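Local coordinates for transcriptional regulator (Streptococcus thermophilus LMD-9, PDB 5JUF), which probably activates competence genes by binding DNA through its helix-turn-helix domain once its tetratricopeptide domain has sensed a signalling peptide, at residues M1-S6 / E44-L49. Numbering follows the deposited sequence.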
loop_
_atom_site.group_PDB
_atom_site.type_symbol
_atom_site.label_atom_id
_atom_site.label_comp_id
_atom_site.label_asym_id
_atom_site.label_seq_id
_atom_site.Cartn_x
_atom_site.Cartn_y
_atom_site.Cartn_z
ATOM N N MET A 1 -10.579 30.572 -3.373
ATOM C CA MET A 1 -11.521 29.469 -3.508
ATOM C C MET A 1 -11.100 28.586 -4.669
ATOM O O MET A 1 -10.823 29.076 -5.756
ATOM C CB MET A 1 -12.945 29.991 -3.719
ATOM C CG MET A 1 -14.025 28.913 -3.731
ATOM S SD MET A 1 -15.673 29.639 -3.635
ATOM C CE MET A 1 -16.705 28.198 -3.380
ATOM N N ASN A 2 -11.045 27.283 -4.443
ATOM C CA ASN A 2 -10.651 26.345 -5.483
ATOM C C ASN A 2 -11.749 25.289 -5.671
ATOM O O ASN A 2 -12.867 25.409 -5.150
ATOM C CB ASN A 2 -9.290 25.723 -5.146
ATOM C CG ASN A 2 -9.271 25.024 -3.783
ATOM O OD1 ASN A 2 -10.284 24.492 -3.323
ATOM N ND2 ASN A 2 -8.103 25.020 -3.136
ATOM N N LEU A 3 -11.408 24.245 -6.429
ATOM C CA LEU A 3 -12.344 23.154 -6.678
ATOM C C LEU A 3 -12.795 22.501 -5.375
ATOM O O LEU A 3 -13.987 22.233 -5.181
ATOM C CB LEU A 3 -11.681 22.129 -7.599
ATOM C CG LEU A 3 -12.449 20.891 -8.036
ATOM C CD1 LEU A 3 -13.684 21.309 -8.779
ATOM C CD2 LEU A 3 -11.553 20.026 -8.915
ATOM N N LYS A 4 -11.847 22.237 -4.473
ATOM C CA LYS A 4 -12.177 21.580 -3.213
ATOM C C LYS A 4 -13.172 22.412 -2.403
ATOM O O LYS A 4 -14.158 21.876 -1.884
ATOM C CB LYS A 4 -10.880 21.305 -2.435
ATOM C CG LYS A 4 -9.989 20.266 -3.132
ATOM C CD LYS A 4 -8.611 20.073 -2.499
ATOM C CE LYS A 4 -7.770 19.061 -3.317
ATOM N NZ LYS A 4 -6.301 19.076 -2.947
ATOM N N ASP A 5 -12.957 23.734 -2.333
ATOM C CA ASP A 5 -13.865 24.614 -1.596
ATOM C C ASP A 5 -15.270 24.612 -2.192
ATOM O O ASP A 5 -16.262 24.655 -1.460
ATOM C CB ASP A 5 -13.338 26.055 -1.592
ATOM C CG ASP A 5 -11.990 26.202 -0.913
ATOM O OD1 ASP A 5 -11.694 25.449 0.031
ATOM O OD2 ASP A 5 -11.227 27.101 -1.323
ATOM N N SER A 6 -15.373 24.627 -3.525
ATOM C CA SER A 6 -16.674 24.795 -4.172
ATOM C C SER A 6 -17.555 23.570 -3.954
ATOM O O SER A 6 -18.724 23.684 -3.559
ATOM C CB SER A 6 -16.465 25.061 -5.668
ATOM O OG SER A 6 -17.700 25.181 -6.346
ATOM N N GLU A 44 -10.640 21.107 2.430
ATOM C CA GLU A 44 -9.276 20.609 2.607
ATOM C C GLU A 44 -8.994 19.391 1.743
ATOM O O GLU A 44 -7.845 19.166 1.340
ATOM C CB GLU A 44 -9.037 20.272 4.077
ATOM C CG GLU A 44 -9.229 21.473 4.962
ATOM C CD GLU A 44 -9.104 21.140 6.429
ATOM O OE1 GLU A 44 -9.343 22.050 7.257
ATOM O OE2 GLU A 44 -8.767 19.977 6.749
ATOM N N SER A 45 -10.017 18.597 1.456
ATOM C CA SER A 45 -9.875 17.398 0.649
ATOM C C SER A 45 -10.919 17.416 -0.456
ATOM O O SER A 45 -12.030 17.928 -0.283
ATOM C CB SER A 45 -10.031 16.106 1.487
ATOM O OG SER A 45 -8.893 15.886 2.340
ATOM N N LEU A 46 -10.545 16.870 -1.573
ATOM C CA LEU A 46 -11.474 16.606 -2.655
ATOM C C LEU A 46 -12.047 15.210 -2.492
ATOM O O LEU A 46 -11.324 14.291 -2.083
ATOM C CB LEU A 46 -10.763 16.695 -3.993
ATOM C CG LEU A 46 -11.573 16.821 -5.276
ATOM C CD1 LEU A 46 -12.219 18.196 -5.337
ATOM C CD2 LEU A 46 -10.637 16.613 -6.436
ATOM N N PRO A 47 -13.330 15.029 -2.808
ATOM C CA PRO A 47 -13.906 13.683 -2.778
ATOM C C PRO A 47 -13.509 12.893 -4.012
ATOM O O PRO A 47 -13.483 13.421 -5.125
ATOM C CB PRO A 47 -15.417 13.944 -2.758
ATOM C CG PRO A 47 -15.577 15.272 -3.417
ATOM C CD PRO A 47 -14.332 16.062 -3.133
ATOM N N SER A 48 -13.194 11.619 -3.802
ATOM C CA SER A 48 -13.039 10.712 -4.924
ATOM C C SER A 48 -14.402 10.454 -5.559
ATOM O O SER A 48 -15.449 10.757 -4.982
ATOM C CB SER A 48 -12.424 9.394 -4.470
ATOM O OG SER A 48 -13.272 8.772 -3.512
ATOM N N LEU A 49 -14.374 9.902 -6.779
ATOM C CA LEU A 49 -15.603 9.451 -7.422
ATOM C C LEU A 49 -16.443 8.591 -6.487
ATOM O O LEU A 49 -17.664 8.755 -6.410
ATOM C CB LEU A 49 -15.269 8.655 -8.690
ATOM C CG LEU A 49 -15.246 9.463 -9.979
ATOM C CD1 LEU A 49 -14.956 8.560 -11.190
ATOM C CD2 LEU A 49 -16.584 10.165 -10.123
HETATM O O HOH W 1 -14.106 19.075 -1.759
HETATM O O HOH W 2 -6.252 18.018 -0.298
#
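Lys4 lays its aliphatic chain over the backbone of Ser45 and Leu46, and water alone joins the polar atoms of 1-6 and 44-49. With CG anti to the carbonyl carbon (chi1 -67°) and an extended chain beyond, Lys4 crosses the Leu46 side chain at about a right angle, its CG 3.8 Å from Leu46 CB. Leu46 CD1 also meets Leu3 CG at 3.8 Å, so both helix residues pack on one leucine. Leu46 also touches Ile7, one turn further along helix 3-17. One water donates to Lys4 O and to Ser45 O, 2.8 Å from each. A second accepts from Lys4 NZ and donates to Glu44 O, 2.6 Å away. The ammonium has further partners in Phe112, hydrogen-bonding its carbonyl oxygen and making a cation-pi contact with its ring. At the helix start, Asn2 and Asp5 form a capping box: Asp5 N gives a 2.9 Å bond to Asn2 OD1, nearly in line with the Asn2 side-chain C=O, while Asp5 OD2 takes Asn2 N from above the carboxylate plane. The contact thus seats the capped N-terminus of helix 3-17 on the loop between helices 34-41 and 49-59, in the all-helical helix-turn-helix domain, which probably binds DNA.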